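Local coordinates for uncharacterized protein (Legionella pneumophila subsp. pneumophila, PDB 5L1A) that is of unknown function, this all-helical piece being the DUF5638 part of a longer protein that probably carries a transmembrane helix, at residues Q16-Q21 with E65-I70; S71-V76 with N105-C110; Y5-L10 with E54-G59. One frame throughout, in Å; residues are numbered along the deposited sequence.

Interaction 1. Residues Q16-Q21 with E65-I70; sequences QNCDTQ and EYENFI. With I3C (5-amino-2,4,6-triiodobenzene-1,3-dicarboxylic acid), chain B; I3C (5-amino-2,4,6-triiodobenzene-1,3-dicarboxylic acid), chain E.
The ring of Y66 has C18 lying over one face and the carboxylate of D19 at its edge. C18 CB makes a CH-pi contact 3.5 Å from the centroid of the Y66 ring, displaced toward the rim, and C18 SG sits over the same face at 4.3 Å from that centroid, a Cys sulfur-aromatic contact. Y66 is stacked on Y46 of helix 33-51. At the edge, in the ring plane, D19 OD1 accepts a very short hydrogen bond of 2.4 Å from Y66 OH, met nearly along the C-O axis, with carboxylate and ring planes 61° apart. Y66 gets there with CG anti to the backbone N (chi1 -160°). Beyond the ring, I70 CG1 packs against C18 CB, and I70 CG2 meets Q21 CG at 3.6 Å. C18 SG rests 3.6 Å from E67 CG; the carboxylate of E67 turns to a salt bridge with R14. E65 OE1 accepts from N13 of the chain E triiodo ligand at 3.1 Å. Segments 16-21 and 65-70 of helices 8-25 and 56-77 run nearly parallel, 22° apart, in the helical bundle. D19 OD2 also accepts from N47 ND2, so both carboxylate oxygens are held, which would favour a charged D19 and a polarised Y66 hydroxyl.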
loop_
_atom_site.group_PDB
_atom_site.type_symbol
_atom_site.label_atom_id
_atom_site.label_comp_id
_atom_site.label_asym_id
_atom_site.label_seq_id
_atom_site.Cartn_x
_atom_site.Cartn_y
_atom_site.Cartn_z
ATOM N N GLN A 16 5.986 7.205 -4.904
ATOM C CA GLN A 16 7.221 6.523 -5.273
ATOM C C GLN A 16 8.067 6.179 -4.054
ATOM O O GLN A 16 8.773 5.165 -4.062
ATOM C CB GLN A 16 8.017 7.384 -6.255
ATOM C CG GLN A 16 7.224 7.783 -7.492
ATOM C CD GLN A 16 7.993 8.711 -8.411
ATOM O OE1 GLN A 16 7.402 9.469 -9.179
ATOM N NE2 GLN A 16 9.319 8.652 -8.341
ATOM N N ASN A 17 8.020 7.006 -3.006
ATOM C CA ASN A 17 8.704 6.649 -1.768
ATOM C C ASN A 17 8.139 5.360 -1.185
ATOM O O ASN A 17 8.893 4.500 -0.713
ATOM C CB ASN A 17 8.594 7.784 -0.752
ATOM C CG ASN A 17 9.491 8.956 -1.087
ATOM O OD1 ASN A 17 10.394 8.842 -1.916
ATOM N ND2 ASN A 17 9.255 10.092 -0.434
ATOM N N CYS A 18 6.813 5.208 -1.215
ATOM C CA CYS A 18 6.194 3.974 -0.746
ATOM C C CYS A 18 6.637 2.781 -1.586
ATOM O O CYS A 18 6.971 1.722 -1.041
ATOM C CB CYS A 18 4.672 4.109 -0.772
ATOM S SG CYS A 18 3.994 5.383 0.320
ATOM N N ASP A 19 6.652 2.936 -2.914
ATOM C CA ASP A 19 7.095 1.848 -3.784
ATOM C C ASP A 19 8.562 1.509 -3.544
ATOM O O ASP A 19 8.948 0.334 -3.565
ATOM C CB ASP A 19 6.875 2.217 -5.253
ATOM C CG ASP A 19 5.407 2.258 -5.639
ATOM O OD1 ASP A 19 4.580 1.632 -4.945
ATOM O OD2 ASP A 19 5.080 2.913 -6.649
ATOM N N THR A 20 9.397 2.529 -3.332
ATOM C CA THR A 20 10.809 2.293 -3.047
ATOM C C THR A 20 10.991 1.658 -1.677
ATOM O O THR A 20 11.828 0.764 -1.506
ATOM C CB THR A 20 11.584 3.609 -3.129
ATOM O OG1 THR A 20 11.395 4.189 -4.423
ATOM C CG2 THR A 20 13.071 3.385 -2.884
ATOM N N GLN A 21 10.224 2.118 -0.685
ATOM C CA GLN A 21 10.321 1.549 0.652
ATOM C C GLN A 21 9.929 0.076 0.666
ATOM O O GLN A 21 10.513 -0.711 1.419
ATOM C CB GLN A 21 9.447 2.341 1.622
ATOM C CG GLN A 21 9.571 1.898 3.062
ATOM C CD GLN A 21 10.972 2.075 3.596
ATOM O OE1 GLN A 21 11.393 3.188 3.903
ATOM N NE2 GLN A 21 11.710 0.976 3.699
ATOM N N GLU A 65 -3.246 6.352 2.653
ATOM C CA GLU A 65 -3.572 4.950 2.889
ATOM C C GLU A 65 -2.394 4.047 2.544
ATOM O O GLU A 65 -2.121 3.075 3.255
ATOM C CB GLU A 65 -4.809 4.553 2.084
ATOM C CG GLU A 65 -5.283 3.134 2.333
ATOM C CD GLU A 65 -6.141 2.603 1.203
ATOM O OE1 GLU A 65 -6.100 3.197 0.106
ATOM O OE2 GLU A 65 -6.851 1.594 1.408
ATOM N N TYR A 66 -1.691 4.357 1.454
ATOM C CA TYR A 66 -0.490 3.611 1.095
ATOM C C TYR A 66 0.599 3.783 2.149
ATOM O O TYR A 66 1.325 2.833 2.470
ATOM C CB TYR A 66 0.001 4.079 -0.276
ATOM C CG TYR A 66 0.923 3.132 -1.007
ATOM C CD1 TYR A 66 1.229 1.876 -0.497
ATOM C CD2 TYR A 66 1.494 3.504 -2.217
ATOM C CE1 TYR A 66 2.079 1.017 -1.179
ATOM C CE2 TYR A 66 2.339 2.658 -2.904
ATOM C CZ TYR A 66 2.632 1.418 -2.383
ATOM O OH TYR A 66 3.478 0.581 -3.074
ATOM N N GLU A 67 0.720 4.989 2.706
ATOM C CA GLU A 67 1.750 5.242 3.710
ATOM C C GLU A 67 1.477 4.478 4.999
ATOM O O GLU A 67 2.403 3.925 5.606
ATOM C CB GLU A 67 1.851 6.741 3.983
ATOM C CG GLU A 67 2.485 7.507 2.850
ATOM C CD GLU A 67 2.159 8.979 2.889
ATOM O OE1 GLU A 67 1.222 9.368 3.615
ATOM O OE2 GLU A 67 2.843 9.749 2.191
ATOM N N ASN A 68 0.218 4.446 5.440
ATOM C CA ASN A 68 -0.128 3.658 6.620
ATOM C C ASN A 68 0.116 2.175 6.376
ATOM O O ASN A 68 0.562 1.457 7.278
ATOM C CB ASN A 68 -1.587 3.899 7.013
ATOM C CG ASN A 68 -1.838 5.315 7.497
ATOM O OD1 ASN A 68 -0.982 5.929 8.132
ATOM N ND2 ASN A 68 -3.022 5.839 7.197
ATOM N N PHE A 69 -0.169 1.699 5.161
ATOM C CA PHE A 69 0.118 0.307 4.830
ATOM C C PHE A 69 1.609 0.013 4.933
ATOM O O PHE A 69 2.006 -1.045 5.434
ATOM C CB PHE A 69 -0.401 -0.019 3.427
ATOM C CG PHE A 69 0.095 -1.332 2.882
ATOM C CD1 PHE A 69 -0.522 -2.523 3.231
ATOM C CD2 PHE A 69 1.174 -1.375 2.008
ATOM C CE1 PHE A 69 -0.067 -3.734 2.725
ATOM C CE2 PHE A 69 1.632 -2.581 1.502
ATOM C CZ PHE A 69 1.008 -3.760 1.858
ATOM N N ILE A 70 2.450 0.938 4.462
ATOM C CA ILE A 70 3.896 0.750 4.544
ATOM C C ILE A 70 4.337 0.642 5.998
ATOM O O ILE A 70 5.165 -0.207 6.350
ATOM C CB ILE A 70 4.624 1.892 3.813
ATOM C CG1 ILE A 70 4.372 1.801 2.310
ATOM C CG2 ILE A 70 6.113 1.862 4.107
ATOM C CD1 ILE A 70 4.754 0.471 1.726
HETATM I I3 I3C B . -9.881 7.990 8.933
HETATM I I2 I3C B . -6.063 3.192 9.278
HETATM I I1 I3C B . -8.449 4.801 3.858
HETATM O O8 I3C B . -9.385 8.165 5.261
HETATM O O9 I3C B . -11.068 6.794 5.567
HETATM C C10 I3C B . -6.674 3.100 6.030
HETATM N N13 I3C B . -7.863 5.732 10.161
HETATM C C1 I3C B . -8.997 6.224 6.555
HETATM C C6 I3C B . -8.856 6.431 8.014
HETATM C C5 I3C B . -7.995 5.545 8.826
HETATM C C4 I3C B . -7.277 4.446 8.155
HETATM C C3 I3C B . -7.405 4.222 6.700
HETATM C C2 I3C B . -8.267 5.116 5.907
HETATM C C7 I3C B . -9.875 7.121 5.742
HETATM O O11 I3C B . -5.491 3.283 5.677
HETATM O O12 I3C B . -7.271 2.014 5.847
HETATM I I3 I3C E . -8.562 5.177 0.069
HETATM I I2 I3C E . -9.223 1.275 -4.804
HETATM I I1 I3C E . -14.141 3.532 -1.901
HETATM O O8 I3C E . -12.177 6.181 -0.351
HETATM O O9 I3C E . -12.022 4.511 1.050
HETATM C C10 I3C E . -12.329 1.788 -4.103
HETATM N N13 I3C E . -7.770 3.157 -2.469
HETATM C C1 I3C E . -11.210 4.166 -1.154
HETATM C C6 I3C E . -9.731 4.084 -1.279
HETATM C C5 I3C E . -9.118 3.239 -2.346
HETATM C C4 I3C E . -9.996 2.481 -3.281
HETATM C C3 I3C E . -11.468 2.567 -3.153
HETATM C C2 I3C E . -12.071 3.406 -2.090
HETATM C C7 I3C E . -11.841 5.008 -0.083
HETATM O O11 I3C E . -12.579 0.593 -3.835
HETATM O O12 I3C E . -12.766 2.342 -5.134
#

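Interaction 2. Residues S71-V76 with N105-C110; sequences SLVSQV and NFFKVC
The tight part of this contact is apolar and lies around F107, whose CG is anti to its carbonyl carbon (chi1 -75°), so that the ring end swings in toward helix 56-77. Its tip, F107 CZ, comes 3.6 Å from L72 CB, the two side chains crossing obliquely. V73 CG2 reaches the edges of two rings at once, 3.9 Å from F107 CE1 and close to F106 CE2, and crosses both at about a right angle; V73 CG1 packs 3.9 Å from C110 SG. Farther along, V76 CG1, anti to its backbone N, presses against F107 O (3.3 Å) of the other helix's backbone and against C110 CB (3.7 Å) of its side chain. Within the helical bundle, these are the C-terminal turns of helix 56-77 and helix 97-110; segments 71-76 and 105-110 run the same way at 32°, with axes 9.2 Å apart. Helix 83-90 lies beside them, touching L72, V76 and F107, while F106 leans on L39 and I42 of helix 33-51. The end of the contact is looser and wetter: C110 is partly exposed, and a water lies 3.2 Å from both V76 O and C110 O, placed to bridge the two carbonyls where helix 97-110 runs out.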
loop_
_atom_site.group_PDB
_atom_site.type_symbol
_atom_site.label_atom_id
_atom_site.label_comp_id
_atom_site.label_asym_id
_atom_site.label_seq_id
_atom_site.Cartn_x
_atom_site.Cartn_y
_atom_site.Cartn_z
ATOM N N SER A 71 3.787 1.496 6.867
ATOM C CA SER A 71 4.122 1.429 8.287
ATOM C C SER A 71 3.743 0.080 8.881
ATOM O O SER A 71 4.487 -0.477 9.697
ATOM C CB SER A 71 3.428 2.556 9.048
ATOM O OG SER A 71 3.957 3.815 8.677
ATOM N N LEU A 72 2.592 -0.463 8.483
ATOM C CA LEU A 72 2.163 -1.754 9.011
ATOM C C LEU A 72 3.068 -2.881 8.527
ATOM O O LEU A 72 3.382 -3.801 9.291
ATOM C CB LEU A 72 0.710 -2.022 8.623
ATOM C CG LEU A 72 -0.312 -1.052 9.218
ATOM C CD1 LEU A 72 -1.714 -1.384 8.739
ATOM C CD2 LEU A 72 -0.243 -1.069 10.739
ATOM N N VAL A 73 3.504 -2.823 7.266
ATOM C CA VAL A 73 4.415 -3.843 6.748
ATOM C C VAL A 73 5.702 -3.874 7.559
ATOM O O VAL A 73 6.201 -4.947 7.917
ATOM C CB VAL A 73 4.701 -3.607 5.253
ATOM C CG1 VAL A 73 5.718 -4.621 4.750
ATOM C CG2 VAL A 73 3.423 -3.695 4.446
ATOM N N SER A 74 6.264 -2.699 7.863
ATOM C CA SER A 74 7.501 -2.661 8.636
ATOM C C SER A 74 7.298 -3.247 10.028
ATOM O O SER A 74 8.160 -3.972 10.535
ATOM C CB SER A 74 8.031 -1.228 8.720
ATOM O OG SER A 74 7.130 -0.373 9.398
ATOM N N GLN A 75 6.153 -2.963 10.653
ATOM C CA GLN A 75 5.892 -3.497 11.986
ATOM C C GLN A 75 5.725 -5.013 11.955
ATOM O O GLN A 75 6.143 -5.706 12.892
ATOM C CB GLN A 75 4.652 -2.840 12.584
ATOM C CG GLN A 75 4.766 -1.346 12.762
ATOM C CD GLN A 75 3.453 -0.717 13.176
ATOM O OE1 GLN A 75 2.738 -1.246 14.025
ATOM N NE2 GLN A 75 3.123 0.412 12.565
ATOM N N VAL A 76 5.115 -5.544 10.895
ATOM C CA VAL A 76 4.946 -6.988 10.780
ATOM C C VAL A 76 6.271 -7.663 10.461
ATOM O O VAL A 76 6.668 -8.631 11.121
ATOM C CB VAL A 76 3.880 -7.322 9.721
ATOM C CG1 VAL A 76 3.834 -8.821 9.474
ATOM C CG2 VAL A 76 2.526 -6.822 10.165
ATOM N N ASN A 105 -3.463 -11.136 3.219
ATOM C CA ASN A 105 -2.505 -12.151 2.793
ATOM C C ASN A 105 -1.082 -11.605 2.801
ATOM O O ASN A 105 -0.144 -12.308 3.193
ATOM C CB ASN A 105 -2.874 -12.675 1.404
ATOM C CG ASN A 105 -1.829 -13.624 0.841
ATOM O OD1 ASN A 105 -0.892 -13.203 0.160
ATOM N ND2 ASN A 105 -1.988 -14.914 1.118
ATOM N N PHE A 106 -0.899 -10.349 2.385
ATOM C CA PHE A 106 0.450 -9.793 2.359
ATOM C C PHE A 106 1.010 -9.607 3.766
ATOM O O PHE A 106 2.216 -9.779 3.977
ATOM C CB PHE A 106 0.474 -8.470 1.592
ATOM C CG PHE A 106 1.863 -7.986 1.256
ATOM C CD1 PHE A 106 2.549 -8.506 0.166
ATOM C CD2 PHE A 106 2.480 -7.012 2.028
ATOM C CE1 PHE A 106 3.825 -8.066 -0.146
ATOM C CE2 PHE A 106 3.758 -6.564 1.724
ATOM C CZ PHE A 106 4.432 -7.092 0.635
ATOM N N PHE A 107 0.159 -9.277 4.740
ATOM C CA PHE A 107 0.629 -9.177 6.119
ATOM C C PHE A 107 1.093 -10.527 6.649
ATOM O O PHE A 107 2.154 -10.622 7.277
ATOM C CB PHE A 107 -0.468 -8.606 7.014
ATOM C CG PHE A 107 -0.672 -7.139 6.843
ATOM C CD1 PHE A 107 0.391 -6.324 6.502
ATOM C CD2 PHE A 107 -1.921 -6.572 7.014
ATOM C CE1 PHE A 107 0.215 -4.964 6.337
ATOM C CE2 PHE A 107 -2.107 -5.212 6.852
ATOM C CZ PHE A 107 -1.038 -4.405 6.514
ATOM N N LYS A 108 0.312 -11.580 6.406
ATOM C CA LYS A 108 0.700 -12.906 6.866
ATOM C C LYS A 108 1.963 -13.407 6.177
ATOM O O LYS A 108 2.692 -14.216 6.758
ATOM C CB LYS A 108 -0.449 -13.888 6.649
ATOM C CG LYS A 108 -1.766 -13.423 7.253
ATOM C CD LYS A 108 -2.760 -14.560 7.390
ATOM C CE LYS A 108 -2.442 -15.425 8.600
ATOM N NZ LYS A 108 -2.636 -14.680 9.878
ATOM N N VAL A 109 2.242 -12.936 4.961
ATOM C CA VAL A 109 3.476 -13.314 4.279
ATOM C C VAL A 109 4.685 -12.721 4.994
ATOM O O VAL A 109 5.702 -13.395 5.199
ATOM C CB VAL A 109 3.428 -12.871 2.806
ATOM C CG1 VAL A 109 4.813 -12.878 2.222
ATOM C CG2 VAL A 109 2.502 -13.772 2.009
ATOM N N CYS A 110 4.589 -11.448 5.386
ATOM C CA CYS A 110 5.707 -10.785 6.049
ATOM C C CYS A 110 6.013 -11.410 7.403
ATOM O O CYS A 110 7.156 -11.349 7.870
ATOM C CB CYS A 110 5.412 -9.295 6.214
ATOM S SG CYS A 110 5.090 -8.433 4.666
HETATM O O HOH W 1 8.214 -11.473 10.930
#

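Interaction 3. Residues Y5-L10 with E54-G59; sequences YNNARL and ENEDDG
Van der Waals packing carries this contact, and most of it falls to the Y5 ring. The ring lies flat against the N55-E56 peptide: the peptide carbon N55 C stands 3.6 Å above its centre, and E56 N is over the same face toward the rim. Y5 CD2 comes near E54 C at 3.4 Å, while Y5 CE1 lies 3.6 Å from E56 CA. At the far end Y5 OH rests 3.4 Å from G59 CA, where a side chain would have no room. The ring is put there by an uncommon torsion, with CG between the backbone N and the carbonyl carbon (chi1 51°).

Hydrogen bonds order both sides of the contact. N55 is the N-cap of helix 56-77: its OD1 accepts from D58 N at 3.0 Å, and its ND2 in turn donates to D58 OD2 at 2.6 Å. Y5 OH bonds to T53 OG1, just before the covered backbone. Y5 to A8 forms a type II beta turn, closed by A8 N to Y5 O.

Polar approach without a bond is left to E56, whose extended side chain brings OE1 to 3.7 Å from N7 ND2, amide and carboxylate planes 69° apart. The whole lies at the surface, its centre about 18 Å from the chain centre, joining the turn that leads into helix 8-25 to the first turn of helix 56-77.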
loop_
_atom_site.group_PDB
_atom_site.type_symbol
_atom_site.label_atom_id
_atom_site.label_comp_id
_atom_site.label_asym_id
_atom_site.label_seq_id
_atom_site.Cartn_x
_atom_site.Cartn_y
_atom_site.Cartn_z
ATOM N N TYR A 5 -4.967 17.064 -12.106
ATOM C CA TYR A 5 -5.286 18.190 -11.243
ATOM C C TYR A 5 -4.012 18.761 -10.624
ATOM O O TYR A 5 -2.970 18.102 -10.557
ATOM C CB TYR A 5 -6.287 17.789 -10.156
ATOM C CG TYR A 5 -5.925 16.556 -9.354
ATOM C CD1 TYR A 5 -5.003 16.620 -8.316
ATOM C CD2 TYR A 5 -6.531 15.336 -9.614
ATOM C CE1 TYR A 5 -4.680 15.503 -7.580
ATOM C CE2 TYR A 5 -6.216 14.212 -8.879
ATOM C CZ TYR A 5 -5.289 14.300 -7.864
ATOM O OH TYR A 5 -4.971 13.181 -7.130
ATOM N N ASN A 6 -4.109 20.014 -10.183
ATOM C CA ASN A 6 -2.958 20.710 -9.623
ATOM C C ASN A 6 -2.359 19.931 -8.460
ATOM O O ASN A 6 -3.080 19.348 -7.644
ATOM C CB ASN A 6 -3.357 22.109 -9.152
ATOM C CG ASN A 6 -3.367 23.122 -10.276
ATOM O OD1 ASN A 6 -3.429 22.765 -11.452
ATOM N ND2 ASN A 6 -3.302 24.398 -9.918
ATOM N N ASN A 7 -1.027 19.916 -8.401
ATOM C CA ASN A 7 -0.234 19.370 -7.303
ATOM C C ASN A 7 -0.291 17.850 -7.213
ATOM O O ASN A 7 0.189 17.279 -6.228
ATOM C CB ASN A 7 -0.645 19.985 -5.961
ATOM C CG ASN A 7 -0.591 21.496 -5.986
ATOM O OD1 ASN A 7 0.343 22.082 -6.535
ATOM N ND2 ASN A 7 -1.600 22.137 -5.409
ATOM N N ALA A 8 -0.854 17.175 -8.216
ATOM C CA ALA A 8 -0.789 15.720 -8.238
ATOM C C ALA A 8 0.653 15.228 -8.303
ATOM O O ALA A 8 0.970 14.169 -7.753
ATOM C CB ALA A 8 -1.591 15.177 -9.420
ATOM N N ARG A 9 1.536 15.988 -8.960
ATOM C CA ARG A 9 2.938 15.596 -9.053
ATOM C C ARG A 9 3.588 15.521 -7.676
ATOM O O ARG A 9 4.388 14.617 -7.407
ATOM C CB ARG A 9 3.696 16.575 -9.950
ATOM C CG ARG A 9 3.215 16.581 -11.387
ATOM C CD ARG A 9 4.059 17.492 -12.261
ATOM N NE ARG A 9 3.791 17.253 -13.676
ATOM C CZ ARG A 9 4.385 16.305 -14.394
ATOM N NH1 ARG A 9 4.079 16.148 -15.674
ATOM N NH2 ARG A 9 5.288 15.514 -13.832
ATOM N N LEU A 10 3.261 16.465 -6.793
ATOM C CA LEU A 10 3.794 16.412 -5.436
ATOM C C LEU A 10 3.299 15.174 -4.701
ATOM O O LEU A 10 4.053 14.542 -3.952
ATOM C CB LEU A 10 3.416 17.680 -4.676
ATOM C CG LEU A 10 3.935 18.957 -5.335
ATOM C CD1 LEU A 10 3.418 20.190 -4.616
ATOM C CD2 LEU A 10 5.454 18.944 -5.369
ATOM N N GLU A 54 -9.596 12.053 -9.032
ATOM C CA GLU A 54 -9.897 13.182 -9.899
ATOM C C GLU A 54 -9.807 14.526 -9.191
ATOM O O GLU A 54 -9.947 15.564 -9.849
ATOM C CB GLU A 54 -11.291 13.016 -10.514
ATOM C CG GLU A 54 -11.514 11.644 -11.120
ATOM C CD GLU A 54 -12.777 11.567 -11.942
ATOM O OE1 GLU A 54 -12.972 12.438 -12.816
ATOM O OE2 GLU A 54 -13.579 10.639 -11.705
ATOM N N ASN A 55 -9.577 14.535 -7.881
ATOM C CA ASN A 55 -9.367 15.753 -7.114
ATOM C C ASN A 55 -8.292 15.477 -6.074
ATOM O O ASN A 55 -7.993 14.324 -5.759
ATOM C CB ASN A 55 -10.658 16.224 -6.437
ATOM C CG ASN A 55 -11.147 15.249 -5.393
ATOM O OD1 ASN A 55 -10.733 15.304 -4.234
ATOM N ND2 ASN A 55 -12.022 14.338 -5.797
ATOM N N GLU A 56 -7.724 16.554 -5.526
ATOM C CA GLU A 56 -6.566 16.414 -4.648
ATOM C C GLU A 56 -6.917 15.741 -3.326
ATOM O O GLU A 56 -6.066 15.069 -2.732
ATOM C CB GLU A 56 -5.926 17.780 -4.393
ATOM C CG GLU A 56 -4.573 17.706 -3.698
ATOM C CD GLU A 56 -3.934 19.065 -3.491
ATOM O OE1 GLU A 56 -4.414 20.052 -4.089
ATOM O OE2 GLU A 56 -2.948 19.143 -2.728
ATOM N N ASP A 57 -8.151 15.902 -2.844
ATOM C CA ASP A 57 -8.523 15.273 -1.580
ATOM C C ASP A 57 -8.523 13.751 -1.698
ATOM O O ASP A 57 -8.030 13.053 -0.804
ATOM C CB ASP A 57 -9.886 15.783 -1.116
ATOM C CG ASP A 57 -9.888 17.280 -0.834
ATOM O OD1 ASP A 57 -9.224 18.034 -1.578
ATOM O OD2 ASP A 57 -10.554 17.707 0.132
ATOM N N ASP A 58 -9.063 13.217 -2.794
ATOM C CA ASP A 58 -9.059 11.770 -2.980
ATOM C C ASP A 58 -7.646 11.244 -3.217
ATOM O O ASP A 58 -7.276 10.185 -2.696
ATOM C CB ASP A 58 -9.981 11.389 -4.138
ATOM C CG ASP A 58 -11.429 11.766 -3.876
ATOM O OD1 ASP A 58 -11.792 11.953 -2.695
ATOM O OD2 ASP A 58 -12.207 11.872 -4.849
ATOM N N GLY A 59 -6.843 11.964 -4.002
ATOM C CA GLY A 59 -5.459 11.564 -4.180
ATOM C C GLY A 59 -4.678 11.560 -2.882
ATOM O O GLY A 59 -3.844 10.679 -2.654
#

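From the N terminus, the chain enters through 5-10, runs along helix 8-25 through 16-21, passes helix 33-51, and returns at 54-59. There interaction 3 closes its loop; interaction 1 closes the next at 65-70, so the two cross along the chain. Both join helix 8-25 to helix 56-77, first at their starts and then about 17 Å away between centres. Interaction 2 follows in series: it opens at 71-76, directly after interaction 1, and its loop through helix 83-90 closes at 105-110. Interactions 1 and 2 touch, F69 CZ lying 3.6 Å from F106 CD2, whereas interactions 2 and 3 sit on opposite sides of the chain centre. Helix 56-77 is common to all three.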